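Local coordinates for protein carbamate kinase (PDB 2E9Y) that probably acts as a carbamate kinase, catalysing phosphate transfer between ATP and carbamate, as in related carbamate kinases, at residues A68-P71 with E72-R75; S220-L223 with A224-N228; G273-G276 with P277-E280. All coordinates share one frame; numbering follows the deposited sequence.

Interaction 1. Residues A68-P71 with E72-R75; sequences ALPP and ERPR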
ATOM      1  N   ALA A  68     -13.672  14.316  -7.651  1.00 14.86           N
ATOM      2  CA  ALA A  68     -13.645  15.777  -7.594  1.00 15.47           C
ATOM      3  C   ALA A  68     -12.753  16.365  -8.688  1.00 15.42           C
ATOM      4  O   ALA A  68     -12.779  17.573  -8.940  1.00 14.79           O
ATOM      5  CB  ALA A  68     -13.168  16.247  -6.224  1.00 17.35           C
ATOM      6  N   LEU A  69     -11.964  15.510  -9.333  1.00 15.78           N
ATOM      7  CA  LEU A  69     -11.078  15.942 -10.408  1.00 17.42           C
ATOM      8  C   LEU A  69     -11.898  16.341 -11.631  1.00 19.10           C
ATOM      9  O   LEU A  69     -13.060  15.951 -11.762  1.00 17.56           O
ATOM     10  CB  LEU A  69     -10.130  14.804 -10.815  1.00 16.83           C
ATOM     11  CG  LEU A  69      -9.075  14.320  -9.814  1.00 16.24           C
ATOM     12  CD1 LEU A  69      -8.506  12.976 -10.261  1.00 14.61           C
ATOM     13  CD2 LEU A  69      -7.969  15.362  -9.704  1.00 15.55           C
ATOM     14  N   PRO A  70     -11.303  17.137 -12.539  1.00 21.73           N
ATOM     15  CA  PRO A  70     -12.019  17.555 -13.749  1.00 23.79           C
ATOM     16  C   PRO A  70     -12.435  16.293 -14.500  1.00 25.08           C
ATOM     17  O   PRO A  70     -11.718  15.292 -14.485  1.00 23.44           O
ATOM     18  CB  PRO A  70     -10.969  18.356 -14.509  1.00 23.72           C
ATOM     19  CG  PRO A  70     -10.166  18.976 -13.403  1.00 25.06           C
ATOM     20  CD  PRO A  70      -9.999  17.815 -12.441  1.00 22.96           C
ATOM     21  N   PRO A  71     -13.598  16.327 -15.165  1.00 26.53           N
ATOM     22  CA  PRO A  71     -14.127  15.191 -15.922  1.00 27.61           C
ATOM     23  C   PRO A  71     -13.137  14.470 -16.836  1.00 27.81           C
ATOM     24  O   PRO A  71     -13.245  13.262 -17.031  1.00 28.82           O
ATOM     25  CB  PRO A  71     -15.283  15.811 -16.702  1.00 27.96           C
ATOM     26  CG  PRO A  71     -15.777  16.859 -15.768  1.00 29.42           C
ATOM     27  CD  PRO A  71     -14.492  17.492 -15.283  1.00 26.58           C
ATOM     28  N   GLU A  72     -12.175  15.202 -17.393  1.00 28.80           N
ATOM     29  CA  GLU A  72     -11.212  14.589 -18.301  1.00 29.62           C
ATOM     30  C   GLU A  72     -10.149  13.725 -17.625  1.00 28.68           C
ATOM     31  O   GLU A  72      -9.517  12.895 -18.279  1.00 28.11           O
ATOM     32  CB  GLU A  72     -10.527  15.655 -19.170  1.00 33.09           C
ATOM     33  CG  GLU A  72      -9.649  16.656 -18.427  1.00 37.40           C
ATOM     34  CD  GLU A  72     -10.400  17.901 -17.995  1.00 40.38           C
ATOM     35  OE1 GLU A  72     -11.634  17.964 -18.200  1.00 41.47           O
ATOM     36  OE2 GLU A  72      -9.753  18.822 -17.451  1.00 42.61           O
ATOM     37  N   ARG A  73      -9.956  13.912 -16.324  1.00 24.06           N
ATOM     38  CA  ARG A  73      -8.960  13.134 -15.591  1.00 22.55           C
ATOM     39  C   ARG A  73      -9.509  11.742 -15.286  1.00 19.46           C
ATOM     40  O   ARG A  73     -10.708  11.565 -15.067  1.00 19.82           O
ATOM     41  CB  ARG A  73      -8.592  13.847 -14.283  1.00 21.81           C
ATOM     42  CG  ARG A  73      -8.054  15.265 -14.465  1.00 21.88           C
ATOM     43  CD  ARG A  73      -6.699  15.283 -15.163  1.00 21.94           C
ATOM     44  NE  ARG A  73      -5.610  14.889 -14.271  1.00 23.80           N
ATOM     45  CZ  ARG A  73      -4.702  13.959 -14.557  1.00 23.86           C
ATOM     46  NH1 ARG A  73      -4.746  13.317 -15.719  1.00 24.61           N
ATOM     47  NH2 ARG A  73      -3.749  13.668 -13.680  1.00 21.93           N
ATOM     48  N   PRO A  74      -8.640  10.727 -15.278  1.00 18.89           N
ATOM     49  CA  PRO A  74      -9.141   9.384 -14.985  1.00 18.05           C
ATOM     50  C   PRO A  74      -9.371   9.172 -13.489  1.00 17.70           C
ATOM     51  O   PRO A  74      -8.683   9.766 -12.660  1.00 18.44           O
ATOM     52  CB  PRO A  74      -8.033   8.486 -15.520  1.00 20.36           C
ATOM     53  CG  PRO A  74      -6.798   9.292 -15.210  1.00 20.20           C
ATOM     54  CD  PRO A  74      -7.211  10.693 -15.646  1.00 18.51           C
ATOM     55  N   ARG A  75     -10.362   8.352 -13.152  1.00 17.24           N
ATOM     56  CA  ARG A  75     -10.635   8.025 -11.756  1.00 17.34           C
ATOM     57  C   ARG A  75     -10.100   6.613 -11.564  1.00 18.80           C
ATOM     58  O   ARG A  75     -10.326   5.743 -12.403  1.00 21.27           O
ATOM     59  CB  ARG A  75     -12.138   8.012 -11.452  1.00 17.13           C
ATOM     60  CG  ARG A  75     -12.797   9.372 -11.304  1.00 15.93           C
ATOM     61  CD  ARG A  75     -13.144  10.029 -12.638  1.00 17.14           C
ATOM     62  NE  ARG A  75     -13.946  11.226 -12.394  1.00 18.24           N
ATOM     63  CZ  ARG A  75     -13.552  12.471 -12.640  1.00 17.44           C
ATOM     64  NH1 ARG A  75     -12.353  12.715 -13.163  1.00 17.26           N
ATOM     65  NH2 ARG A  75     -14.345  13.483 -12.313  1.00 19.57           N
TER
HETATM   66  O   HOH W   1     -12.667  10.538 -16.894  1.00 44.15           O
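Between P70 and R73 the chain reverses in a type I beta turn, closed by the amide N of R73, which donates to O of P70 at 2.9 Å. That carbonyl is gripped twice, because NH1 of R75 also donates to it, over 3.0 Å and at 156°; the two donors come from opposite faces of the carbonyl plane. Beside this bond, NH2 of R75 reaches O of L69 at 2.8 Å, a more bent link at 144°. The guanidinium thus presents one edge to two successive carbonyls, both a little tilted from its plane, while O of P71 lies over one of its faces. A bend at chi2 (81°) turns the R75 chain back toward the turn, and NH1 adds a weak bond to O of R73. In this way R75 reaches back over the turn and closes the loop between helix 56-67 and helix 78-103. P70 and P71 have no amide hydrogen to donate, and the guanidinium supplies donors to the carbonyls of L69 and P70. Its NE forms a salt bridge with E67 at the end of the preceding helix. A water donates to O of both P71 and R73, linking the two carbonyls. The apolar contacts are slighter: CB of L69 lies 3.9 Å from CB of R73, and the R73 chain runs alongside the P70 ring, its CG 3.8 Å from the ring CD. Beyond there, NE of R73 forms a salt bridge with E64 of the second subunit, whose Y61 packs against L69 and R73.

Interaction 2. Residues S220-L223 with A224-N228; sequences SSLL and ATQLN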
ATOM      1  N   SER A 220     -11.909 -11.623   7.819  1.00 14.04           N
ATOM      2  CA  SER A 220     -11.007 -11.920   8.935  1.00 14.57           C
ATOM      3  C   SER A 220     -11.278 -13.309   9.492  1.00 15.47           C
ATOM      4  O   SER A 220     -10.354 -14.020   9.895  1.00 15.71           O
ATOM      5  CB  SER A 220     -11.171 -10.883  10.051  1.00 14.99           C
ATOM      6  OG  SER A 220     -10.741  -9.601   9.622  1.00 16.92           O
ATOM      7  N   SER A 221     -12.550 -13.692   9.520  1.00 16.25           N
ATOM      8  CA  SER A 221     -12.926 -15.011  10.014  1.00 16.23           C
ATOM      9  C   SER A 221     -12.322 -16.066   9.092  1.00 15.98           C
ATOM     10  O   SER A 221     -11.716 -17.041   9.546  1.00 14.17           O
ATOM     11  CB  SER A 221     -14.451 -15.152  10.041  1.00 18.05           C
ATOM     12  OG  SER A 221     -14.838 -16.400  10.594  1.00 18.18           O
ATOM     13  N   LEU A 222     -12.492 -15.870   7.789  1.00 15.34           N
ATOM     14  CA  LEU A 222     -11.944 -16.799   6.813  1.00 15.24           C
ATOM     15  C   LEU A 222     -10.427 -16.885   6.951  1.00 14.93           C
ATOM     16  O   LEU A 222      -9.854 -17.971   6.864  1.00 15.63           O
ATOM     17  CB  LEU A 222     -12.320 -16.362   5.393  1.00 16.13           C
ATOM     18  CG  LEU A 222     -11.760 -17.211   4.249  1.00 17.85           C
ATOM     19  CD1 LEU A 222     -12.221 -18.655   4.385  1.00 19.23           C
ATOM     20  CD2 LEU A 222     -12.225 -16.621   2.925  1.00 18.14           C
ATOM     21  N   LEU A 223      -9.772 -15.744   7.161  1.00 15.46           N
ATOM     22  CA  LEU A 223      -8.317 -15.727   7.315  1.00 13.85           C
ATOM     23  C   LEU A 223      -7.897 -16.545   8.535  1.00 15.41           C
ATOM     24  O   LEU A 223      -6.945 -17.319   8.473  1.00 16.23           O
ATOM     25  CB  LEU A 223      -7.794 -14.294   7.483  1.00 13.42           C
ATOM     26  CG  LEU A 223      -6.275 -14.169   7.678  1.00 11.43           C
ATOM     27  CD1 LEU A 223      -5.547 -14.755   6.473  1.00 15.08           C
ATOM     28  CD2 LEU A 223      -5.889 -12.701   7.858  1.00 14.53           C
ATOM     29  N   ALA A 224      -8.609 -16.357   9.642  1.00 16.18           N
ATOM     30  CA  ALA A 224      -8.302 -17.074  10.881  1.00 18.29           C
ATOM     31  C   ALA A 224      -8.388 -18.578  10.641  1.00 18.00           C
ATOM     32  O   ALA A 224      -7.543 -19.348  11.103  1.00 18.55           O
ATOM     33  CB  ALA A 224      -9.279 -16.658  11.985  1.00 17.73           C
ATOM     34  N   THR A 225      -9.416 -18.989   9.911  1.00 17.32           N
ATOM     35  CA  THR A 225      -9.611 -20.394   9.594  1.00 18.57           C
ATOM     36  C   THR A 225      -8.491 -20.926   8.699  1.00 19.51           C
ATOM     37  O   THR A 225      -7.970 -22.016   8.936  1.00 19.16           O
ATOM     38  CB  THR A 225     -10.972 -20.614   8.896  1.00 18.57           C
ATOM     39  OG1 THR A 225     -12.029 -20.349   9.825  1.00 19.12           O
ATOM     40  CG2 THR A 225     -11.095 -22.045   8.384  1.00 19.30           C
ATOM     41  N   GLN A 226      -8.106 -20.156   7.684  1.00 18.28           N
ATOM     42  CA  GLN A 226      -7.068 -20.605   6.761  1.00 18.88           C
ATOM     43  C   GLN A 226      -5.654 -20.579   7.382  1.00 20.03           C
ATOM     44  O   GLN A 226      -4.740 -21.257   6.931  1.00 20.40           O
ATOM     45  CB  GLN A 226      -7.120 -19.738   5.498  1.00 19.19           C
ATOM     46  CG  GLN A 226      -8.434 -19.898   4.728  1.00 19.33           C
ATOM     47  CD  GLN A 226      -8.281 -19.383   3.311  1.00 21.70           C
ATOM     48  OE1 GLN A 226      -7.821 -18.282   3.053  1.00 22.19           O
ATOM     49  NE2 GLN A 226      -8.778 -20.207   2.367  1.00 23.08           N
ATOM     50  N   LEU A 227      -5.482 -19.733   8.424  1.00 18.77           N
ATOM     51  CA  LEU A 227      -4.188 -19.677   9.108  1.00 20.61           C
ATOM     52  C   LEU A 227      -4.109 -20.696  10.249  1.00 22.10           C
ATOM     53  O   LEU A 227      -3.113 -20.809  10.954  1.00 22.63           O
ATOM     54  CB  LEU A 227      -4.001 -18.273   9.706  1.00 20.14           C
ATOM     55  CG  LEU A 227      -3.680 -17.174   8.694  1.00 19.66           C
ATOM     56  CD1 LEU A 227      -3.464 -15.823   9.381  1.00 18.23           C
ATOM     57  CD2 LEU A 227      -2.417 -17.469   7.889  1.00 19.88           C
ATOM     58  N   ASN A 228      -5.222 -21.417  10.462  1.00 22.44           N
ATOM     59  CA  ASN A 228      -5.293 -22.290  11.631  1.00 25.72           C
ATOM     60  C   ASN A 228      -5.031 -21.506  12.928  1.00 24.60           C
ATOM     61  O   ASN A 228      -4.296 -21.945  13.803  1.00 25.19           O
ATOM     62  CB  ASN A 228      -4.246 -23.395  11.481  1.00 29.09           C
ATOM     63  CG  ASN A 228      -4.533 -24.221  10.250  1.00 33.52           C
ATOM     64  OD1 ASN A 228      -3.629 -24.650   9.542  1.00 38.00           O
ATOM     65  ND2 ASN A 228      -5.826 -24.529  10.054  1.00 35.87           N
TER
HETATM   66  O   HOH W   2     -14.239 -18.944   9.188  1.00 21.92           O
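L223 and L227, one helical turn apart, meet through their branches: CD1 of L227 lies 3.7 Å from CG of L223 and just as near its CD1. The L223 side chain leaves with CG anti to the backbone N (chi1 179°), whereas that of L227 has CG anti to the carbonyl carbon, and the two chains cross at a slant. On the neighbouring flank, CD1 of L222 meets Q226 at a slant too, 4.0 Å from its CG and hardly farther from its CD. A third pair is polar and indirect: a water donates to OG of S221 at 3.0 Å and is hydrogen-bonded to OG1 of T225 at 2.7 Å, joining the two hydroxyl side chains across the turn.

Beneath these contacts run the i to i+4 bonds of helix 216-226, from N of A224 to O of S220 through to N of L227 to O of L223. The last is the most bent, at 140°, and N228 then leaves the helix with positive phi in a Schellman motif, its N donating to O of T225.

Further out, the helix is wedged between parts of the domain. L223 and L227 share I179 of helix 176-185, and A224 lies on V8 of strand 6-10 and on F285 of helix 275-289. OG of S221 is hydrogen-bonded to O of A281, and OE1 of Q226 accepts from N of I173. Neutral groups thus meet the serine hydroxyl and the glutamine side-chain oxygen, while near the helix end the backbone O of Q226 accepts from the charged R176.

Interaction 3. Residues G273-G276 with P277-E280; sequences GSMG and PKVE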
ATOM      1  N   GLY A 273     -26.057  -3.968   9.236  1.00 33.39           N
ATOM      2  CA  GLY A 273     -25.038  -2.952   9.056  1.00 33.15           C
ATOM      3  C   GLY A 273     -24.005  -2.821  10.158  1.00 32.16           C
ATOM      4  O   GLY A 273     -23.154  -1.936  10.095  1.00 32.82           O
ATOM      5  N   SER A 274     -24.054  -3.689  11.163  1.00 31.02           N
ATOM      6  CA  SER A 274     -23.089  -3.595  12.251  1.00 30.05           C
ATOM      7  C   SER A 274     -22.722  -4.917  12.922  1.00 29.57           C
ATOM      8  O   SER A 274     -21.718  -5.538  12.581  1.00 28.79           O
ATOM      9  CB  SER A 274     -23.599  -2.615  13.314  1.00 30.72           C
ATOM     10  OG  SER A 274     -24.863  -3.017  13.819  1.00 34.56           O
ATOM     11  N   MET A 275     -23.538  -5.343  13.878  1.00 28.23           N
ATOM     12  CA  MET A 275     -23.259  -6.570  14.614  1.00 26.88           C
ATOM     13  C   MET A 275     -23.576  -7.862  13.869  1.00 26.41           C
ATOM     14  O   MET A 275     -23.007  -8.907  14.179  1.00 25.09           O
ATOM     15  CB  MET A 275     -24.000  -6.548  15.954  1.00 28.65           C
ATOM     16  CG  MET A 275     -23.600  -7.665  16.904  1.00 28.71           C
ATOM     17  SD  MET A 275     -21.813  -7.778  17.099  1.00 33.89           S
ATOM     18  CE  MET A 275     -21.461  -6.340  18.110  1.00 33.01           C
ATOM     19  N   GLY A 276     -24.475  -7.793  12.892  1.00 24.44           N
ATOM     20  CA  GLY A 276     -24.833  -8.983  12.138  1.00 23.14           C
ATOM     21  C   GLY A 276     -23.641  -9.694  11.520  1.00 22.91           C
ATOM     22  O   GLY A 276     -23.439 -10.886  11.762  1.00 21.32           O
ATOM     23  N   PRO A 277     -22.838  -9.000  10.699  1.00 22.20           N
ATOM     24  CA  PRO A 277     -21.667  -9.614  10.064  1.00 21.12           C
ATOM     25  C   PRO A 277     -20.657 -10.154  11.073  1.00 19.75           C
ATOM     26  O   PRO A 277     -20.003 -11.165  10.822  1.00 19.16           O
ATOM     27  CB  PRO A 277     -21.095  -8.472   9.227  1.00 23.16           C
ATOM     28  CG  PRO A 277     -22.318  -7.713   8.838  1.00 24.00           C
ATOM     29  CD  PRO A 277     -23.090  -7.661  10.134  1.00 23.02           C
ATOM     30  N   LYS A 278     -20.531  -9.478  12.210  1.00 17.02           N
ATOM     31  CA  LYS A 278     -19.596  -9.901  13.242  1.00 19.33           C
ATOM     32  C   LYS A 278     -20.047 -11.222  13.867  1.00 19.32           C
ATOM     33  O   LYS A 278     -19.228 -12.110  14.121  1.00 17.21           O
ATOM     34  CB  LYS A 278     -19.464  -8.810  14.309  1.00 19.81           C
ATOM     35  CG  LYS A 278     -18.764  -7.551  13.789  1.00 22.06           C
ATOM     36  CD  LYS A 278     -18.801  -6.415  14.798  1.00 24.53           C
ATOM     37  CE  LYS A 278     -17.918  -5.259  14.344  1.00 27.77           C
ATOM     38  NZ  LYS A 278     -18.204  -4.854  12.944  1.00 29.16           N
ATOM     39  N   VAL A 279     -21.349 -11.353  14.106  1.00 18.91           N
ATOM     40  CA  VAL A 279     -21.878 -12.584  14.677  1.00 18.53           C
ATOM     41  C   VAL A 279     -21.724 -13.701  13.649  1.00 18.53           C
ATOM     42  O   VAL A 279     -21.334 -14.812  13.989  1.00 19.03           O
ATOM     43  CB  VAL A 279     -23.372 -12.431  15.067  1.00 19.15           C
ATOM     44  CG1 VAL A 279     -24.005 -13.800  15.328  1.00 20.73           C
ATOM     45  CG2 VAL A 279     -23.481 -11.570  16.314  1.00 21.47           C
ATOM     46  N   GLU A 280     -22.010 -13.393  12.389  1.00 19.26           N
ATOM     47  CA  GLU A 280     -21.892 -14.385  11.323  1.00 19.77           C
ATOM     48  C   GLU A 280     -20.448 -14.871  11.238  1.00 19.51           C
ATOM     49  O   GLU A 280     -20.188 -16.069  11.119  1.00 18.17           O
ATOM     50  CB  GLU A 280     -22.302 -13.782   9.977  1.00 19.94           C
ATOM     51  CG  GLU A 280     -22.437 -14.816   8.867  0.50 18.46           C
ATOM     52  CD  GLU A 280     -22.603 -14.194   7.492  0.50 18.94           C
ATOM     53  OE1 GLU A 280     -23.361 -13.210   7.368  0.50 16.86           O
ATOM     54  OE2 GLU A 280     -21.984 -14.700   6.533  0.50 20.60           O
TER
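M275 meets both K278 and V279 with its side chain, crossing each at about a right angle. The contact with the lysine is made by sulfur: SD lies 3.8 Å from CB of K278 and almost as near its CD, so the thioether rests on the aliphatic part of the chain. Toward V279 it is CG of M275 that touches, 4.0 Å from CG2, and V279 lies also on L261 of helix 258-266 and on F270. With chi1 at -170° CG of M275 stands anti to the backbone N, and a bend at chi2 (50°) brings SD over K278.

The backbone bonds open helix 275-289. N of V279 donates to O of M275 at 3.0 Å, and N of E280 to O of G276 at the same length, both close to straight. P277 stands in the first turn, where a residue without an amide hydrogen costs the helix no i to i+4 bond; its ring CD comes 3.5 Å from O of S274. This is the usual place for a proline in a helix, and here its ring also packs on D215.

Charges make up the remaining group. The K278 chain is extended until its last torsion, where it bends and brings NZ within 3.6 Å of O of S274, but its main partner is D217, in a salt bridge. In the conformer described, E280 forms a salt bridge with R169.

Interaction 1 is a surface turn, about 39 Å from interaction 2 and 36 Å from interaction 3 between centres, and it alone of the three is touched by the second subunit. Interactions 2 and 3 sit nearer the middle of the chain, with nearest atoms about 5 Å apart, and their helices 216-226 and 275-289 touch: T225 of one lies on T289 of the other. The chemistry follows the setting. In the turn, one backbone bond is joined by two from an arginine side chain; in buried 220-228, backbone bonds run beneath leucine contacts and a water bridge between hydroxyls; in 273-280, partly buried, a methionine packs on a valine and on a lysine whose charge is paired outside the contact, with D217.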